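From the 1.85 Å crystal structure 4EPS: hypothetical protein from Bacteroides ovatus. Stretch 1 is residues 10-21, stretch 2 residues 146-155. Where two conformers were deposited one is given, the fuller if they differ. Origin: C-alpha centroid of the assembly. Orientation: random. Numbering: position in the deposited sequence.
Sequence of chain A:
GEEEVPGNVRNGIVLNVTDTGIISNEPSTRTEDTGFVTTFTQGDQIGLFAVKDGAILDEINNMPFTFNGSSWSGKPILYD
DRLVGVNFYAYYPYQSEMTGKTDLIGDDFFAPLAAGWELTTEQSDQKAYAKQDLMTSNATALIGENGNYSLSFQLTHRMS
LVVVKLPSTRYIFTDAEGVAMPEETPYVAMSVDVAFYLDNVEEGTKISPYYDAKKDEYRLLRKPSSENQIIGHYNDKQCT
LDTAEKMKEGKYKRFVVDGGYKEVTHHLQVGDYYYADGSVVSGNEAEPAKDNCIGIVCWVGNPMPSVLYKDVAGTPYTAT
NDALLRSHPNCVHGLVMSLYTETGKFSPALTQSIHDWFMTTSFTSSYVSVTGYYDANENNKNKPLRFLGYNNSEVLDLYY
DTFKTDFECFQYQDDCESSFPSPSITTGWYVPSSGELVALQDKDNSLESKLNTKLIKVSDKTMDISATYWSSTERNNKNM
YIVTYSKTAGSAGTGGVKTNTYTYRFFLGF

Stretch 1 (10-21) RNGIVLNVTDTG
Stretch 2 (146-155) NGNYSLSFQL

How do the two backbones lie against each other? They run as neighbouring parallel strands, Val 14 to Asp 19 beside Ser 150 to Leu 155, with an angle of 16° between their directions and an axial approach of 4.7 Å. The register is simple: Val 14 pairs with Ser 150, Leu 15 with Leu 151, and so on to Asp 19 with Leu 155, at CA-CA separations of 4.5 to 5.0 Å. From Val 14 to Asp 19, phi runs from -86° to -132° and psi from 125° to 140°; Ser 150 to Leu 155 have phi from -92° to -145° and psi from 106° to 151°. Before the strands, Asn 11 (69/13) and Gly 147 (67/4) both turn with positive phi, a conformation glycine adopts easily.

Which hydrogen bonds join them? Alternate residues of stretch 1 use both backbone groups, as parallel pairing requires. Val 14 N donates to Tyr 149 O (3.1 Å) and Val 14 O accepts from Leu 151 N (2.8 Å); Asn 16 N reaches Leu 151 O (2.8 Å) and Asn 16 O receives Phe 153 N (2.9 Å); Thr 18 N reaches Phe 153 O (2.9 Å) and Thr 18 O receives Leu 155 N (2.8 Å). Beyond the strand, Thr 20 N closes the ladder on Leu 155 O at 2.9 Å. The short CA-H...O contact from Ser 150 CA to Val 14 O, 3.2 Å, fits the same close spacing.

What packs on the apolar face? Leu 15, Val 17, Leu 151, Phe 153 and Leu 155 share it with Asp 19. Leu 15 (m, t) brings CD2 to 3.8 Å from Leu 151 CB, while Val 17 (t) sets CG1 3.5 Å from CD1 of Leu 155 (m, t). Ile 13 (m, t) extends the packing, its CG2 4.0 Å from Leu 151 CG and its CG1 4.0 Å from Tyr 149 CB. Phe 153 has chi1 -65° and chi2 -79°. Branched and aromatic hydrocarbon suits this side, where the leucines and Phe 153 are buried. Asp 19 (t) is buried, and its OD1 accepts from Gly 21 N at 2.7 Å, bracing the turn after the strand, while OD2 is hydrogen-bonded elsewhere in the structure.

What occupies the other face, and where does water enter? Val 14, Asn 16, Thr 18, Ser 150, Ser 152 and Gln 154 line this more open, largely polar side. Asn 16 (m) places ND2 3.9 Å from Ser 150 CB, and Gln 154 (m, m) folds its amide back so that OE1 lies 3.4 Å from Thr 20 CG2. One water lies 2.7 Å from Thr 18 OG1 and 2.6 Å from Ser 152 OG, and donates to Phe 153 O at 2.9 Å. At the strand entrance another accepts from Tyr 149 N (3.0 Å) and donates to Gly 147 O (2.9 Å) and, weakly, to Gly 12 O (2.9 Å), bridging the backbones before direct pairing begins.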

ATOM      1  N   ARG A  10      41.527  40.243 -32.725  1.00 78.35           N
ATOM      2  CA  ARG A  10      41.399  41.617 -32.226  1.00 76.79           C
ATOM      3  C   ARG A  10      40.475  42.406 -33.160  1.00 75.99           C
ATOM      4  O   ARG A  10      40.602  42.282 -34.383  1.00 75.28           O
ATOM      5  CB  ARG A  10      42.781  42.291 -32.122  1.00 78.60           C
ATOM      6  N   ASN A  11      39.505  43.158 -32.577  1.00 68.53           N
ATOM      7  CA  ASN A  11      38.468  43.942 -33.277  1.00 65.92           C
ATOM      8  C   ASN A  11      37.443  43.009 -33.991  1.00 63.02           C
ATOM      9  O   ASN A  11      36.635  43.485 -34.789  1.00 62.16           O
ATOM     10  CB  ASN A  11      39.084  44.955 -34.271  1.00 68.10           C
ATOM     11  CG  ASN A  11      38.746  46.407 -34.023  1.00 93.17           C
ATOM     12  OD1 ASN A  11      37.679  46.758 -33.511  1.00 86.51           O
ATOM     13  ND2 ASN A  11      39.630  47.296 -34.447  1.00 87.95           N
ATOM     14  N   GLY A  12      37.477  41.711 -33.658  1.00 54.53           N
ATOM     15  CA  GLY A  12      36.587  40.691 -34.206  1.00 52.00           C
ATOM     16  C   GLY A  12      35.293  40.587 -33.419  1.00 49.58           C
ATOM     17  O   GLY A  12      35.309  40.336 -32.207  1.00 48.30           O
ATOM     18  N   ILE A  13      34.161  40.788 -34.107  1.00 40.59           N
ATOM     19  CA  ILE A  13      32.832  40.774 -33.497  1.00 36.99           C
ATOM     20  C   ILE A  13      32.458  39.372 -32.984  1.00 38.48           C
ATOM     21  O   ILE A  13      32.548  38.394 -33.715  1.00 39.39           O
ATOM     22  CB  ILE A  13      31.801  41.339 -34.510  1.00 38.28           C
ATOM     23  CG1 ILE A  13      32.173  42.812 -34.856  1.00 38.24           C
ATOM     24  CG2 ILE A  13      30.367  41.235 -33.985  1.00 36.47           C
ATOM     25  CD1 ILE A  13      31.592  43.344 -36.104  1.00 37.27           C
ATOM     26  N   VAL A  14      32.034  39.300 -31.725  1.00 32.27           N
ATOM     27  CA  VAL A  14      31.604  38.077 -31.045  1.00 31.73           C
ATOM     28  C   VAL A  14      30.113  37.906 -31.332  1.00 35.68           C
ATOM     29  O   VAL A  14      29.362  38.890 -31.250  1.00 33.23           O
ATOM     30  CB  VAL A  14      31.901  38.122 -29.520  1.00 35.37           C
ATOM     31  CG1 VAL A  14      31.336  36.895 -28.787  1.00 35.15           C
ATOM     32  CG2 VAL A  14      33.401  38.267 -29.257  1.00 36.53           C
ATOM     33  N   LEU A  15      29.705  36.673 -31.671  1.00 31.88           N
ATOM     34  CA  LEU A  15      28.308  36.339 -31.966  0.65 31.52           C
ATOM     35  C   LEU A  15      27.683  35.537 -30.876  1.00 34.82           C
ATOM     36  O   LEU A  15      28.239  34.513 -30.451  1.00 35.13           O
ATOM     37  CB  LEU A  15      28.162  35.548 -33.269  0.65 32.37           C
ATOM     38  CG  LEU A  15      28.578  36.160 -34.594  0.65 37.23           C
ATOM     39  CD1 LEU A  15      27.887  35.439 -35.711  0.65 37.90           C
ATOM     40  CD2 LEU A  15      28.205  37.622 -34.696  0.65 40.30           C
ATOM     41  N   ASN A  16      26.504  35.981 -30.429  1.00 27.75           N
ATOM     42  CA  ASN A  16      25.728  35.291 -29.408  0.60 27.05           C
ATOM     43  C   ASN A  16      24.333  35.066 -29.974  1.00 29.40           C
ATOM     44  O   ASN A  16      23.831  35.920 -30.709  1.00 26.94           O
ATOM     45  CB  ASN A  16      25.712  36.085 -28.091  0.60 29.57           C
ATOM     46  CG  ASN A  16      27.078  36.556 -27.645  0.60 50.32           C
ATOM     47  OD1 ASN A  16      27.924  35.761 -27.217  0.60 41.03           O
ATOM     48  ND2 ASN A  16      27.344  37.857 -27.794  0.60 40.16           N
ATOM     49  N   VAL A  17      23.753  33.897 -29.709  1.00 26.13           N
ATOM     50  CA  VAL A  17      22.441  33.526 -30.221  1.00 26.62           C
ATOM     51  C   VAL A  17      21.589  32.978 -29.074  1.00 27.86           C
ATOM     52  O   VAL A  17      22.009  32.050 -28.370  1.00 27.15           O
ATOM     53  CB  VAL A  17      22.586  32.490 -31.384  1.00 31.92           C
ATOM     54  CG1 VAL A  17      21.229  32.144 -31.953  1.00 31.99           C
ATOM     55  CG2 VAL A  17      23.504  33.019 -32.497  1.00 32.18           C
ATOM     56  N   THR A  18      20.406  33.568 -28.875  1.00 23.41           N
ATOM     57  CA  THR A  18      19.487  33.136 -27.818  1.00 23.36           C
ATOM     58  C   THR A  18      18.122  32.849 -28.405  1.00 27.03           C
ATOM     59  O   THR A  18      17.580  33.683 -29.120  1.00 26.19           O
ATOM     60  CB  THR A  18      19.359  34.217 -26.711  1.00 29.41           C
ATOM     61  OG1 THR A  18      20.654  34.538 -26.240  1.00 29.13           O
ATOM     62  CG2 THR A  18      18.517  33.739 -25.521  1.00 28.96           C
ATOM     63  N   ASP A  19      17.558  31.705 -28.067  1.00 23.45           N
ATOM     64  CA  ASP A  19      16.195  31.361 -28.490  1.00 23.68           C
ATOM     65  C   ASP A  19      15.204  31.931 -27.492  1.00 28.26           C
ATOM     66  O   ASP A  19      15.340  31.674 -26.302  1.00 28.38           O
ATOM     67  CB  ASP A  19      16.036  29.837 -28.581  1.00 25.53           C
ATOM     68  CG  ASP A  19      14.632  29.378 -28.950  1.00 26.21           C
ATOM     69  OD1 ASP A  19      13.819  30.226 -29.390  1.00 29.88           O
ATOM     70  OD2 ASP A  19      14.360  28.187 -28.835  1.00 29.01           O
ATOM     71  N   THR A  20      14.195  32.669 -27.962  1.00 26.80           N
ATOM     72  CA  THR A  20      13.174  33.231 -27.065  1.00 27.54           C
ATOM     73  C   THR A  20      12.203  32.104 -26.638  1.00 32.89           C
ATOM     74  O   THR A  20      11.450  32.286 -25.693  1.00 34.02           O
ATOM     75  CB  THR A  20      12.442  34.414 -27.707  1.00 32.76           C
ATOM     76  OG1 THR A  20      11.763  33.963 -28.868  1.00 32.64           O
ATOM     77  CG2 THR A  20      13.375  35.583 -28.058  1.00 33.94           C
ATOM     78  N   GLY A  21      12.229  30.981 -27.360  1.00 29.45           N
ATOM     79  CA  GLY A  21      11.448  29.778 -27.067  1.00 29.19           C
ATOM     80  C   GLY A  21      10.042  29.733 -27.627  1.00 30.72           C
ATOM     81  O   GLY A  21       9.491  30.759 -28.023  1.00 29.60           O
ATOM     82  N   ASN A 146      35.739  50.677 -28.457  1.00 52.68           N
ATOM     83  CA  ASN A 146      37.190  50.465 -28.335  1.00 54.30           C
ATOM     84  C   ASN A 146      37.601  48.986 -28.600  1.00 59.12           C
ATOM     85  O   ASN A 146      38.081  48.289 -27.697  1.00 59.15           O
ATOM     86  CB  ASN A 146      37.684  50.936 -26.945  1.00 58.25           C
ATOM     87  CG  ASN A 146      37.198  52.311 -26.539  1.00 85.48           C
ATOM     88  OD1 ASN A 146      37.342  53.299 -27.273  1.00 80.88           O
ATOM     89  ND2 ASN A 146      36.622  52.402 -25.346  1.00 78.05           N
ATOM     90  N   GLY A 147      37.361  48.526 -29.827  1.00 55.05           N
ATOM     91  CA  GLY A 147      37.716  47.177 -30.266  1.00 54.57           C
ATOM     92  C   GLY A 147      37.019  45.960 -29.671  1.00 55.83           C
ATOM     93  O   GLY A 147      37.412  44.839 -30.022  1.00 57.62           O
ATOM     94  N   ASN A 148      36.001  46.142 -28.771  1.00 46.97           N
ATOM     95  CA  ASN A 148      35.254  45.041 -28.145  0.60 45.40           C
ATOM     96  C   ASN A 148      33.770  45.122 -28.555  1.00 46.50           C
ATOM     97  O   ASN A 148      33.009  45.899 -27.972  1.00 45.95           O
ATOM     98  CB  ASN A 148      35.410  45.085 -26.620  0.60 47.33           C
ATOM     99  CG  ASN A 148      34.764  43.944 -25.861  0.60 70.01           C
ATOM    100  OD1 ASN A 148      34.368  42.918 -26.424  0.60 62.87           O
ATOM    101  ND2 ASN A 148      34.660  44.092 -24.545  0.60 65.20           N
ATOM    102  N   TYR A 149      33.371  44.341 -29.567  1.00 36.96           N
ATOM    103  CA  TYR A 149      32.025  44.388 -30.115  1.00 34.18           C
ATOM    104  C   TYR A 149      31.367  43.031 -30.143  1.00 34.17           C
ATOM    105  O   TYR A 149      32.036  41.994 -30.229  1.00 31.52           O
ATOM    106  CB  TYR A 149      32.075  44.982 -31.536  1.00 35.92           C
ATOM    107  CG  TYR A 149      32.561  46.413 -31.575  1.00 39.68           C
ATOM    108  CD1 TYR A 149      33.921  46.709 -31.644  1.00 43.52           C
ATOM    109  CD2 TYR A 149      31.665  47.476 -31.536  1.00 40.44           C
ATOM    110  CE1 TYR A 149      34.378  48.028 -31.642  1.00 44.62           C
ATOM    111  CE2 TYR A 149      32.110  48.800 -31.567  1.00 42.75           C
ATOM    112  CZ  TYR A 149      33.467  49.070 -31.620  1.00 53.80           C
ATOM    113  OH  TYR A 149      33.906  50.374 -31.667  1.00 59.71           O
ATOM    114  N   SER A 150      30.042  43.040 -30.012  1.00 28.56           N
ATOM    115  CA  SER A 150      29.257  41.823 -30.016  1.00 26.99           C
ATOM    116  C   SER A 150      27.925  42.038 -30.680  1.00 29.29           C
ATOM    117  O   SER A 150      27.406  43.164 -30.709  1.00 26.70           O
ATOM    118  CB  SER A 150      29.053  41.309 -28.596  1.00 32.41           C
ATOM    119  OG  SER A 150      28.289  42.206 -27.810  1.00 40.93           O
ATOM    120  N   LEU A 151      27.415  40.961 -31.272  1.00 26.79           N
ATOM    121  CA  LEU A 151      26.089  40.848 -31.865  1.00 28.21           C
ATOM    122  C   LEU A 151      25.364  39.809 -31.085  1.00 30.72           C
ATOM    123  O   LEU A 151      25.831  38.658 -31.035  1.00 30.00           O
ATOM    124  CB  LEU A 151      26.146  40.454 -33.339  1.00 29.28           C
ATOM    125  CG  LEU A 151      26.371  41.543 -34.333  1.00 34.79           C
ATOM    126  CD1 LEU A 151      26.575  40.931 -35.710  1.00 35.06           C
ATOM    127  CD2 LEU A 151      25.187  42.558 -34.324  1.00 35.41           C
ATOM    128  N   SER A 152      24.282  40.194 -30.401  1.00 25.02           N
ATOM    129  CA  SER A 152      23.546  39.241 -29.579  1.00 25.03           C
ATOM    130  C   SER A 152      22.119  39.169 -30.108  1.00 29.73           C
ATOM    131  O   SER A 152      21.350  40.133 -29.996  1.00 31.21           O
ATOM    132  CB  SER A 152      23.623  39.636 -28.103  1.00 27.65           C
ATOM    133  OG  SER A 152      22.941  38.708 -27.285  1.00 36.79           O
ATOM    134  N   PHE A 153      21.816  38.066 -30.794  1.00 24.30           N
ATOM    135  CA  PHE A 153      20.527  37.879 -31.444  1.00 23.71           C
ATOM    136  C   PHE A 153      19.520  37.183 -30.567  1.00 27.31           C
ATOM    137  O   PHE A 153      19.850  36.234 -29.842  1.00 26.67           O
ATOM    138  CB  PHE A 153      20.694  37.046 -32.725  1.00 24.52           C
ATOM    139  CG  PHE A 153      21.504  37.719 -33.803  1.00 25.69           C
ATOM    140  CD1 PHE A 153      20.933  38.690 -34.619  1.00 26.04           C
ATOM    141  CD2 PHE A 153      22.855  37.421 -33.969  1.00 27.57           C
ATOM    142  CE1 PHE A 153      21.686  39.325 -35.607  1.00 27.36           C
ATOM    143  CE2 PHE A 153      23.608  38.067 -34.964  1.00 29.36           C
ATOM    144  CZ  PHE A 153      23.016  39.022 -35.756  1.00 27.16           C
ATOM    145  N   GLN A 154      18.268  37.619 -30.691  1.00 24.96           N
ATOM    146  CA  GLN A 154      17.105  36.955 -30.089  1.00 24.16           C
ATOM    147  C   GLN A 154      16.373  36.279 -31.261  1.00 27.10           C
ATOM    148  O   GLN A 154      15.933  36.990 -32.167  1.00 26.11           O
ATOM    149  CB  GLN A 154      16.175  37.977 -29.376  1.00 25.68           C
ATOM    150  CG  GLN A 154      16.801  38.703 -28.185  1.00 32.72           C
ATOM    151  CD  GLN A 154      17.015  37.799 -27.011  1.00 38.86           C
ATOM    152  OE1 GLN A 154      16.275  36.847 -26.785  1.00 35.33           O
ATOM    153  NE2 GLN A 154      18.097  38.002 -26.309  1.00 34.85           N
ATOM    154  N   LEU A 155      16.270  34.948 -31.268  1.00 23.13           N
ATOM    155  CA  LEU A 155      15.576  34.213 -32.349  0.60 22.02           C
ATOM    156  C   LEU A 155      14.200  33.790 -31.921  1.00 27.05           C
ATOM    157  O   LEU A 155      14.031  33.357 -30.774  1.00 26.32           O
ATOM    158  CB  LEU A 155      16.350  32.955 -32.788  0.60 21.31           C
ATOM    159  CG  LEU A 155      17.800  33.105 -33.270  0.60 24.41           C
ATOM    160  CD1 LEU A 155      18.309  31.766 -33.779  0.60 23.76           C
ATOM    161  CD2 LEU A 155      17.933  34.171 -34.388  0.60 26.77           C
TER
HETATM  162  O   HOH W   1      35.509  42.964 -31.118  1.00 50.41           O
HETATM  163  O   HOH W   2      21.897  36.334 -27.757  1.00 29.41           O